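Long-range contacts in aminopeptidase C (Lactobacillus rhamnosus, PDB 4K7C), which probably cleaves amino acids from the N termini of peptides as a papain-like cysteine peptidase of the C1-like family: residues Asp103-Ser108 with Lys206-Asp211; Tyr110-Val115 with Asn177-Lys182; Thr134-Gly139 with Glu171-Leu176. All blocks are in the same frame, centred on the assembly; numbering follows the deposited sequence.

Contact 1. Residues Asp103-Ser108 with Lys206-Asp211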
loop_
_atom_site.group_PDB
_atom_site.type_symbol
_atom_site.label_atom_id
_atom_site.label_comp_id
_atom_site.label_asym_id
_atom_site.label_seq_id
_atom_site.Cartn_x
_atom_site.Cartn_y
_atom_site.Cartn_z
ATOM N N ASP A 103 -15.364 -32.782 -11.169
ATOM C CA ASP A 103 -14.985 -33.377 -9.920
ATOM C C ASP A 103 -16.062 -33.166 -8.831
ATOM O O ASP A 103 -16.580 -34.114 -8.146
ATOM C CB ASP A 103 -13.625 -32.863 -9.442
ATOM C CG ASP A 103 -13.173 -33.550 -8.179
ATOM O OD1 ASP A 103 -13.074 -34.803 -8.207
ATOM O OD2 ASP A 103 -12.900 -32.814 -7.134
ATOM N N LYS A 104 -16.441 -31.937 -8.577
ATOM C CA LYS A 104 -17.514 -31.621 -7.652
ATOM C C LYS A 104 -18.839 -32.261 -7.943
ATOM O O LYS A 104 -19.544 -32.695 -7.076
ATOM C CB LYS A 104 -17.705 -30.105 -7.582
ATOM C CG LYS A 104 -16.587 -29.312 -6.954
ATOM C CD LYS A 104 -17.030 -28.630 -5.701
ATOM C CE LYS A 104 -15.912 -27.966 -4.859
ATOM N NZ LYS A 104 -14.877 -28.873 -4.315
ATOM N N PHE A 105 -19.227 -32.263 -9.215
ATOM C CA PHE A 105 -20.486 -32.849 -9.559
ATOM C C PHE A 105 -20.459 -34.383 -9.354
ATOM O O PHE A 105 -21.380 -34.940 -8.746
ATOM C CB PHE A 105 -20.871 -32.463 -10.977
ATOM C CG PHE A 105 -22.298 -32.810 -11.298
ATOM C CD1 PHE A 105 -23.329 -32.358 -10.472
ATOM C CD2 PHE A 105 -22.601 -33.546 -12.413
ATOM C CE1 PHE A 105 -24.632 -32.701 -10.689
ATOM C CE2 PHE A 105 -23.959 -33.854 -12.645
ATOM C CZ PHE A 105 -24.957 -33.390 -11.812
ATOM N N GLU A 106 -19.400 -35.031 -9.806
ATOM C CA GLU A 106 -19.233 -36.513 -9.655
ATOM C C GLU A 106 -19.118 -36.829 -8.192
ATOM O O GLU A 106 -19.782 -37.719 -7.714
ATOM C CB GLU A 106 -18.022 -37.015 -10.418
ATOM C CG GLU A 106 -18.252 -37.013 -11.929
ATOM C CD GLU A 106 -19.130 -38.199 -12.455
ATOM O OE1 GLU A 106 -19.479 -39.166 -11.712
ATOM O OE2 GLU A 106 -19.488 -38.114 -13.676
ATOM N N LYS A 107 -18.375 -36.012 -7.435
ATOM C CA LYS A 107 -18.317 -36.250 -5.964
ATOM C C LYS A 107 -19.682 -36.154 -5.247
ATOM O O LYS A 107 -19.856 -36.833 -4.274
ATOM C CB LYS A 107 -17.285 -35.339 -5.312
ATOM C CG LYS A 107 -15.854 -35.711 -5.552
ATOM C CD LYS A 107 -14.878 -34.650 -4.974
ATOM C CE LYS A 107 -13.495 -35.200 -4.948
ATOM N NZ LYS A 107 -12.522 -34.062 -4.872
ATOM N N SER A 108 -20.591 -35.283 -5.708
ATOM C CA SER A 108 -21.949 -35.139 -5.177
ATOM C C SER A 108 -22.721 -36.484 -5.295
ATOM O O SER A 108 -23.156 -37.064 -4.290
ATOM C CB SER A 108 -22.675 -33.919 -5.834
ATOM O OG SER A 108 -21.987 -32.638 -5.650
ATOM N N LYS A 206 -33.297 -35.467 -8.713
ATOM C CA LYS A 206 -33.737 -34.132 -8.425
ATOM C C LYS A 206 -32.600 -33.415 -7.636
ATOM O O LYS A 206 -32.313 -32.248 -7.953
ATOM C CB LYS A 206 -35.058 -34.151 -7.654
ATOM C CG LYS A 206 -35.488 -32.820 -7.026
ATOM C CD LYS A 206 -36.289 -32.941 -5.705
ATOM C CE LYS A 206 -36.003 -31.807 -4.667
ATOM N NZ LYS A 206 -34.855 -32.081 -3.724
HETATM N N MSE A 207 -31.989 -34.132 -6.692
HETATM C CA MSE A 207 -30.861 -33.594 -5.837
HETATM C C MSE A 207 -29.703 -33.184 -6.727
HETATM O O MSE A 207 -29.160 -32.066 -6.597
HETATM C CB MSE A 207 -30.350 -34.601 -4.845
HETATM C CG MSE A 207 -31.435 -34.898 -3.822
HETATM SE SE MSE A 207 -30.881 -36.509 -2.825
HETATM C CE MSE A 207 -32.539 -36.421 -1.816
ATOM N N LEU A 208 -29.378 -34.028 -7.675
ATOM C CA LEU A 208 -28.301 -33.783 -8.642
ATOM C C LEU A 208 -28.606 -32.622 -9.546
ATOM O O LEU A 208 -27.676 -31.875 -9.866
ATOM C CB LEU A 208 -27.914 -35.024 -9.431
ATOM C CG LEU A 208 -27.184 -36.097 -8.606
ATOM C CD1 LEU A 208 -27.012 -37.333 -9.407
ATOM C CD2 LEU A 208 -25.840 -35.660 -8.152
ATOM N N ALA A 209 -29.871 -32.435 -9.961
ATOM C CA ALA A 209 -30.256 -31.299 -10.813
ATOM C C ALA A 209 -29.938 -29.994 -10.083
ATOM O O ALA A 209 -29.451 -29.086 -10.650
ATOM C CB ALA A 209 -31.721 -31.279 -11.211
ATOM N N GLU A 210 -30.267 -29.947 -8.817
ATOM C CA GLU A 210 -29.945 -28.795 -7.963
ATOM C C GLU A 210 -28.452 -28.621 -7.818
ATOM O O GLU A 210 -28.001 -27.493 -7.926
ATOM C CB GLU A 210 -30.589 -29.012 -6.594
ATOM C CG GLU A 210 -32.108 -29.019 -6.645
ATOM C CD GLU A 210 -32.802 -29.698 -5.471
ATOM O OE1 GLU A 210 -32.117 -30.485 -4.757
ATOM O OE2 GLU A 210 -33.978 -29.375 -5.252
ATOM N N ASP A 211 -27.700 -29.671 -7.516
ATOM C CA ASP A 211 -26.261 -29.571 -7.450
ATOM C C ASP A 211 -25.631 -29.060 -8.760
ATOM O O ASP A 211 -24.677 -28.259 -8.730
ATOM C CB ASP A 211 -25.629 -30.916 -7.050
ATOM C CG ASP A 211 -26.200 -31.475 -5.746
ATOM O OD1 ASP A 211 -26.818 -30.652 -5.018
ATOM O OD2 ASP A 211 -26.046 -32.751 -5.504
#
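Helix segments 103-108 and 206-211 run almost antiparallel, at 160° to each other, with their axes 10.3 Å apart at closest approach. Phe105 makes the closest approach across the gap: its CG lies anti to the backbone N (chi1 -168°), which carries the rim of the ring towards the backbone of the partner helix. There CE1 sits 3.3 Å from Leu208 O, which meets the ring at its edge and in its plane. CE1 also comes within 4.1 Å of Leu208 CD2, the two side chains crossing obliquely, and the same corner of the ring brushes Asp211 CB at 4.2 Å. The pair illustrates how neighbouring helices in the helical part of a papain-like fold can meet through a few side chains and a backbone carbonyl, with no hydrogen bond between the two segments. One turn along, Ser108 turns its CB to Asp211 OD2, 3.6 Å away, while its hydroxyl points back into its own helix. Ser108 OG donates to Lys104 O at 2.8 Å, arriving above the carbonyl plane, so that this oxygen serves both the hydroxyl and Ser108 N. The carboxylate of Asp211 finds its polar partners beside the contact: OD2 is hydrogen-bonded to Tyr112 OH, and OD1 pairs with Lys179. Phe13 of the second subunit packs on Leu208 and meets the Phe105 ring with the planes at about 80°, extending the contact into the subunit interface.

Contact 2. Residues Tyr110-Val115 with Asn177-Lys182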
loop_
_atom_site.group_PDB
_atom_site.type_symbol
_atom_site.label_atom_id
_atom_site.label_comp_id
_atom_site.label_asym_id
_atom_site.label_seq_id
_atom_site.Cartn_x
_atom_site.Cartn_y
_atom_site.Cartn_z
ATOM N N TYR A 110 -21.179 -39.470 -5.973
ATOM C CA TYR A 110 -20.394 -40.382 -5.125
ATOM C C TYR A 110 -20.819 -40.383 -3.676
ATOM O O TYR A 110 -21.078 -41.449 -3.126
ATOM C CB TYR A 110 -18.868 -40.148 -5.284
ATOM C CG TYR A 110 -18.036 -41.373 -5.032
ATOM C CD1 TYR A 110 -17.636 -42.161 -6.083
ATOM C CD2 TYR A 110 -17.621 -41.733 -3.774
ATOM C CE1 TYR A 110 -16.864 -43.271 -5.921
ATOM C CE2 TYR A 110 -16.844 -42.882 -3.598
ATOM C CZ TYR A 110 -16.497 -43.649 -4.674
ATOM O OH TYR A 110 -15.714 -44.779 -4.578
ATOM N N PHE A 111 -20.993 -39.189 -3.091
ATOM C CA PHE A 111 -21.454 -39.033 -1.739
ATOM C C PHE A 111 -22.854 -39.659 -1.539
ATOM O O PHE A 111 -23.085 -40.378 -0.572
ATOM C CB PHE A 111 -21.459 -37.542 -1.356
ATOM C CG PHE A 111 -22.085 -37.266 -0.019
ATOM C CD1 PHE A 111 -21.357 -37.378 1.161
ATOM C CD2 PHE A 111 -23.385 -36.817 0.040
ATOM C CE1 PHE A 111 -21.985 -37.098 2.376
ATOM C CE2 PHE A 111 -24.023 -36.579 1.211
ATOM C CZ PHE A 111 -23.314 -36.696 2.420
ATOM N N TYR A 112 -23.776 -39.392 -2.449
ATOM C CA TYR A 112 -25.132 -39.919 -2.299
ATOM C C TYR A 112 -25.077 -41.455 -2.316
ATOM O O TYR A 112 -25.836 -42.121 -1.588
ATOM C CB TYR A 112 -26.035 -39.432 -3.384
ATOM C CG TYR A 112 -26.298 -37.958 -3.412
ATOM C CD1 TYR A 112 -26.438 -37.203 -2.240
ATOM C CD2 TYR A 112 -26.461 -37.280 -4.633
ATOM C CE1 TYR A 112 -26.755 -35.841 -2.258
ATOM C CE2 TYR A 112 -26.778 -35.922 -4.675
ATOM C CZ TYR A 112 -26.879 -35.169 -3.505
ATOM O OH TYR A 112 -27.191 -33.794 -3.489
ATOM N N GLU A 113 -24.253 -42.010 -3.168
ATOM C CA GLU A 113 -24.178 -43.473 -3.292
ATOM C C GLU A 113 -23.560 -44.040 -2.008
ATOM O O GLU A 113 -23.954 -45.136 -1.523
ATOM C CB GLU A 113 -23.417 -43.898 -4.558
ATOM C CG GLU A 113 -24.230 -43.675 -5.836
ATOM C CD GLU A 113 -25.477 -44.550 -5.863
ATOM O OE1 GLU A 113 -25.327 -45.731 -5.402
ATOM O OE2 GLU A 113 -26.559 -44.085 -6.306
ATOM N N ASN A 114 -22.602 -43.322 -1.444
ATOM C CA ASN A 114 -22.027 -43.735 -0.136
ATOM C C ASN A 114 -23.004 -43.674 1.009
ATOM O O ASN A 114 -23.010 -44.573 1.896
ATOM C CB ASN A 114 -20.727 -42.981 0.179
ATOM C CG ASN A 114 -19.535 -43.575 -0.547
ATOM O OD1 ASN A 114 -19.540 -44.745 -0.899
ATOM N ND2 ASN A 114 -18.479 -42.769 -0.771
ATOM N N VAL A 115 -23.859 -42.655 1.012
ATOM C CA VAL A 115 -24.879 -42.521 1.974
ATOM C C VAL A 115 -25.924 -43.658 1.839
ATOM O O VAL A 115 -26.392 -44.210 2.873
ATOM C CB VAL A 115 -25.656 -41.179 1.817
ATOM C CG1 VAL A 115 -26.857 -41.144 2.681
ATOM C CG2 VAL A 115 -24.749 -40.004 2.241
ATOM N N ASN A 177 -21.579 -28.578 0.782
ATOM C CA ASN A 177 -21.553 -29.522 1.910
ATOM C C ASN A 177 -22.865 -29.474 2.656
ATOM O O ASN A 177 -23.396 -30.510 3.066
ATOM C CB ASN A 177 -20.327 -29.236 2.795
ATOM C CG ASN A 177 -19.078 -29.756 2.218
ATOM O OD1 ASN A 177 -19.059 -30.537 1.236
ATOM N ND2 ASN A 177 -17.978 -29.337 2.783
ATOM N N LEU A 178 -23.428 -28.275 2.786
ATOM C CA LEU A 178 -24.698 -28.118 3.499
ATOM C C LEU A 178 -25.784 -28.854 2.735
ATOM O O LEU A 178 -26.550 -29.692 3.266
ATOM C CB LEU A 178 -25.019 -26.676 3.625
ATOM C CG LEU A 178 -26.464 -26.273 3.925
ATOM C CD1 LEU A 178 -27.009 -26.946 5.176
ATOM C CD2 LEU A 178 -26.661 -24.767 3.999
ATOM N N LYS A 179 -25.770 -28.617 1.424
ATOM C CA LYS A 179 -26.749 -29.264 0.504
ATOM C C LYS A 179 -26.642 -30.821 0.603
ATOM O O LYS A 179 -27.671 -31.538 0.746
ATOM C CB LYS A 179 -26.518 -28.786 -0.944
ATOM C CG LYS A 179 -27.412 -29.447 -1.988
ATOM C CD LYS A 179 -28.886 -29.258 -1.752
ATOM C CE LYS A 179 -29.737 -29.484 -2.998
ATOM N NZ LYS A 179 -29.458 -30.741 -3.621
ATOM N N LEU A 180 -25.434 -31.350 0.529
ATOM C CA LEU A 180 -25.224 -32.776 0.541
ATOM C C LEU A 180 -25.640 -33.379 1.846
ATOM O O LEU A 180 -26.346 -34.420 1.866
ATOM C CB LEU A 180 -23.807 -33.157 0.234
ATOM C CG LEU A 180 -23.261 -32.778 -1.119
ATOM C CD1 LEU A 180 -21.774 -33.056 -1.185
ATOM C CD2 LEU A 180 -24.056 -33.481 -2.256
ATOM N N ARG A 181 -25.337 -32.680 2.936
ATOM C CA ARG A 181 -25.803 -33.167 4.267
ATOM C C ARG A 181 -27.325 -33.193 4.438
ATOM O O ARG A 181 -27.915 -34.150 4.981
ATOM C CB ARG A 181 -25.106 -32.341 5.383
ATOM C CG ARG A 181 -23.663 -32.643 5.588
ATOM C CD ARG A 181 -23.089 -31.710 6.650
ATOM N NE ARG A 181 -21.663 -31.951 6.820
ATOM C CZ ARG A 181 -20.683 -31.060 6.763
ATOM N NH1 ARG A 181 -20.896 -29.765 6.492
ATOM N NH2 ARG A 181 -19.472 -31.493 7.066
ATOM N N LYS A 182 -28.008 -32.185 3.960
ATOM C CA LYS A 182 -29.424 -32.080 3.988
ATOM C C LYS A 182 -30.009 -33.224 3.179
ATOM O O LYS A 182 -30.985 -33.844 3.581
ATOM C CB LYS A 182 -29.890 -30.782 3.372
ATOM C CG LYS A 182 -31.389 -30.702 3.248
ATOM C CD LYS A 182 -31.844 -29.389 2.673
ATOM C CE LYS A 182 -33.373 -29.282 2.800
ATOM N NZ LYS A 182 -33.914 -29.988 1.671
#
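The Phe111 ring carries Val115 CG2, from the next turn of its own helix, on one face, 3.6 Å above the plane and displaced toward the rim. At its edge lies Leu180 O, close to the ring plane and 3.2 Å from Phe111 CE2. That same corner also rests against the side chain of Leu180, with Phe111 CE2 3.6 Å from Leu180 CB, the two side chains lying alongside, pointing opposite ways. Phe111 CG is anti to the backbone N (chi1 173°), the setting that sends the ring across to helix 170-192. Tyr112 works differently: its CG stands beside the backbone N, and the ring crosses Leu180 at about a right angle, so that the CD2 methyl touches the phenol tip, 3.5 Å from Tyr112 CZ and 3.4 Å from Tyr112 OH. Leu180 is thus held by two neighbouring aromatics, its CB against one and a branch methyl against the other. An alanine in place of Phe111 would lose the ring that touches Leu180 and Val115, and would probably loosen the fit of Pro135 and Leu131 around it as well. The hydroxyl of Tyr112 is hydrogen-bonded to Asp211, while Lys179, its chain bent at chi2 and chi4, keeps NZ 3.8 Å from Tyr112 OH and forms salt bridges with Asp183, Glu210 and Asp211. Such a cluster of acids would be expected to keep the lysine protonated. With axes 10.7 Å apart and directions 29° from parallel, the segments form a buried, nearly parallel helix pair, joined by apolar and aromatic side chains within the helical part of a papain-like fold.

Contact 3. Residues Thr134-Gly139 with Glu171-Leu176; sequences TPQQDG and ELNGLL
Asp138 OD1 is gripped twice, by the side-chain amide of Asn173 and by the ammonium group of Lys104, which forms a salt bridge with it. Asn173 ND2 donates from 2.9 Å to Asp138 OD1, coming from above the carboxylate, 47° out of its plane, although the oxygen itself lies almost in the amide plane of the asparagine. The other carboxylate oxygen, OD2, takes bonds from Ser169 OG and Gly68 N, so the group is fixed at both ends. Asn173 also accepts: Gln136 NE2 lies 2.9 Å from Asn173 OD1, on a lone pair in the carbonyl plane, in a nearly straight bond of 163°. One asparagine on helix 170-192 therefore bridges two side chains of an irregular segment, a clear case of a helix holding a connection, here the one between helices 126-133 and 142-152, through one side-chain amide that both donates and accepts. Gln136 reaches it with its CG in the crowded position between backbone N and carbonyl carbon (chi1 55°) and a second bend at chi2. Its OE1 ends 3.3 Å from Asn173 OD1, a meeting of two acceptors that Lys104 NZ probably eases, since it is hydrogen-bonded to Gln136 OE1 and weakly to Asn173 OD1. The apolar share comes from Leu176, whose CD2 touches Gln136 CD at 3.8 Å, crossing the glutamine at about a right angle.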
loop_
_atom_site.group_PDB
_atom_site.type_symbol
_atom_site.label_atom_id
_atom_site.label_comp_id
_atom_site.label_asym_id
_atom_site.label_seq_id
_atom_site.Cartn_x
_atom_site.Cartn_y
_atom_site.Cartn_z
ATOM N N THR A 134 -16.879 -34.835 5.946
ATOM C CA THR A 134 -16.329 -34.228 4.771
ATOM C C THR A 134 -17.070 -34.678 3.517
ATOM O O THR A 134 -16.563 -35.553 2.774
ATOM C CB THR A 134 -14.835 -34.511 4.619
ATOM O OG1 THR A 134 -14.182 -34.374 5.871
ATOM C CG2 THR A 134 -14.226 -33.554 3.701
ATOM N N PRO A 135 -18.305 -34.182 3.320
ATOM C CA PRO A 135 -19.059 -34.761 2.180
ATOM C C PRO A 135 -18.351 -34.724 0.832
ATOM O O PRO A 135 -18.326 -35.727 0.109
ATOM C CB PRO A 135 -20.364 -33.926 2.178
ATOM C CG PRO A 135 -20.492 -33.452 3.561
ATOM C CD PRO A 135 -19.091 -33.119 3.953
ATOM N N GLN A 136 -17.749 -33.599 0.497
ATOM C CA GLN A 136 -16.783 -33.530 -0.554
ATOM C C GLN A 136 -15.719 -32.522 -0.172
ATOM O O GLN A 136 -15.867 -31.820 0.821
ATOM C CB GLN A 136 -17.447 -33.178 -1.862
ATOM C CG GLN A 136 -18.260 -31.887 -1.787
ATOM C CD GLN A 136 -17.415 -30.644 -2.042
ATOM O OE1 GLN A 136 -16.618 -30.563 -3.000
ATOM N NE2 GLN A 136 -17.566 -29.682 -1.193
ATOM N N GLN A 137 -14.676 -32.433 -0.964
ATOM C CA GLN A 137 -13.663 -31.415 -0.783
ATOM C C GLN A 137 -12.962 -31.168 -2.099
ATOM O O GLN A 137 -13.178 -31.870 -3.080
ATOM C CB GLN A 137 -12.678 -31.874 0.298
ATOM C CG GLN A 137 -11.942 -33.179 0.001
ATOM C CD GLN A 137 -11.047 -33.641 1.151
ATOM O OE1 GLN A 137 -10.074 -33.011 1.433
ATOM N NE2 GLN A 137 -11.388 -34.766 1.789
ATOM N N ASP A 138 -12.097 -30.175 -2.115
ATOM C CA ASP A 138 -11.312 -29.841 -3.327
ATOM C C ASP A 138 -10.308 -30.872 -3.746
ATOM O O ASP A 138 -10.091 -31.015 -4.934
ATOM C CB ASP A 138 -10.592 -28.486 -3.217
ATOM C CG ASP A 138 -11.532 -27.276 -3.249
ATOM O OD1 ASP A 138 -12.785 -27.361 -3.330
ATOM O OD2 ASP A 138 -11.010 -26.128 -3.108
ATOM N N GLY A 139 -9.648 -31.550 -2.784
ATOM C CA GLY A 139 -8.578 -32.430 -3.095
ATOM C C GLY A 139 -8.914 -33.759 -3.766
ATOM O O GLY A 139 -10.067 -34.254 -3.722
ATOM N N GLU A 171 -16.718 -20.648 -0.090
ATOM C CA GLU A 171 -18.186 -20.476 -0.019
ATOM C C GLU A 171 -18.937 -21.615 -0.791
ATOM O O GLU A 171 -19.969 -22.159 -0.329
ATOM C CB GLU A 171 -18.613 -19.104 -0.537
ATOM C CG GLU A 171 -18.104 -17.804 0.177
ATOM C CD GLU A 171 -17.901 -16.458 -0.774
ATOM O OE1 GLU A 171 -18.797 -16.019 -1.618
ATOM O OE2 GLU A 171 -16.789 -15.769 -0.642
ATOM N N LEU A 172 -18.378 -22.003 -1.924
ATOM C CA LEU A 172 -18.938 -23.119 -2.687
ATOM C C LEU A 172 -18.856 -24.403 -1.847
ATOM O O LEU A 172 -19.823 -25.122 -1.775
ATOM C CB LEU A 172 -18.251 -23.261 -4.064
ATOM C CG LEU A 172 -18.503 -24.576 -4.849
ATOM C CD1 LEU A 172 -19.989 -24.681 -5.117
ATOM C CD2 LEU A 172 -17.651 -24.618 -6.073
ATOM N N ASN A 173 -17.708 -24.715 -1.249
ATOM C CA ASN A 173 -17.641 -25.938 -0.439
ATOM C C ASN A 173 -18.619 -25.862 0.734
ATOM O O ASN A 173 -19.289 -26.868 1.045
ATOM C CB ASN A 173 -16.239 -26.224 0.085
ATOM C CG ASN A 173 -15.345 -26.692 -1.023
ATOM O OD1 ASN A 173 -15.732 -27.571 -1.791
ATOM N ND2 ASN A 173 -14.200 -26.087 -1.167
ATOM N N GLY A 174 -18.726 -24.681 1.365
ATOM C CA GLY A 174 -19.671 -24.547 2.497
ATOM C C GLY A 174 -21.104 -24.843 2.099
ATOM O O GLY A 174 -21.841 -25.585 2.755
ATOM N N LEU A 175 -21.547 -24.272 0.980
ATOM C CA LEU A 175 -22.952 -24.427 0.537
ATOM C C LEU A 175 -23.180 -25.810 -0.041
ATOM O O LEU A 175 -24.185 -26.434 0.289
ATOM C CB LEU A 175 -23.323 -23.373 -0.548
ATOM C CG LEU A 175 -24.764 -23.420 -1.068
ATOM C CD1 LEU A 175 -25.733 -23.173 0.081
ATOM C CD2 LEU A 175 -24.906 -22.408 -2.239
ATOM N N LEU A 176 -22.177 -26.356 -0.719
ATOM C CA LEU A 176 -22.406 -27.666 -1.328
ATOM C C LEU A 176 -22.448 -28.738 -0.198
ATOM O O LEU A 176 -23.266 -29.661 -0.233
ATOM C CB LEU A 176 -21.376 -27.976 -2.402
ATOM C CG LEU A 176 -21.506 -29.338 -3.108
ATOM C CD1 LEU A 176 -22.874 -29.410 -3.753
ATOM C CD2 LEU A 176 -20.382 -29.403 -4.101
#

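In the fold
Following the chain from the N terminus, the first of these segments lie on helix 96-117, which supplies 103-108 to contact 1 and then 110-115 to contact 2. The connection 134-139 follows and waits for 171-176, the early part of helix 170-192, to close contact 3. Further along that helix, 177-182 closes contact 2, and 206-211 on helix 197-219 finally closes contact 1. Nothing crosses: contact 3 is nested inside contact 2, and contact 2 inside contact 1, within a region without strands. Helix 96-117 is thereby tied to both later helices, while the 134-139 connection is drawn against helix 170-192. All three contacts also touch the second subunit.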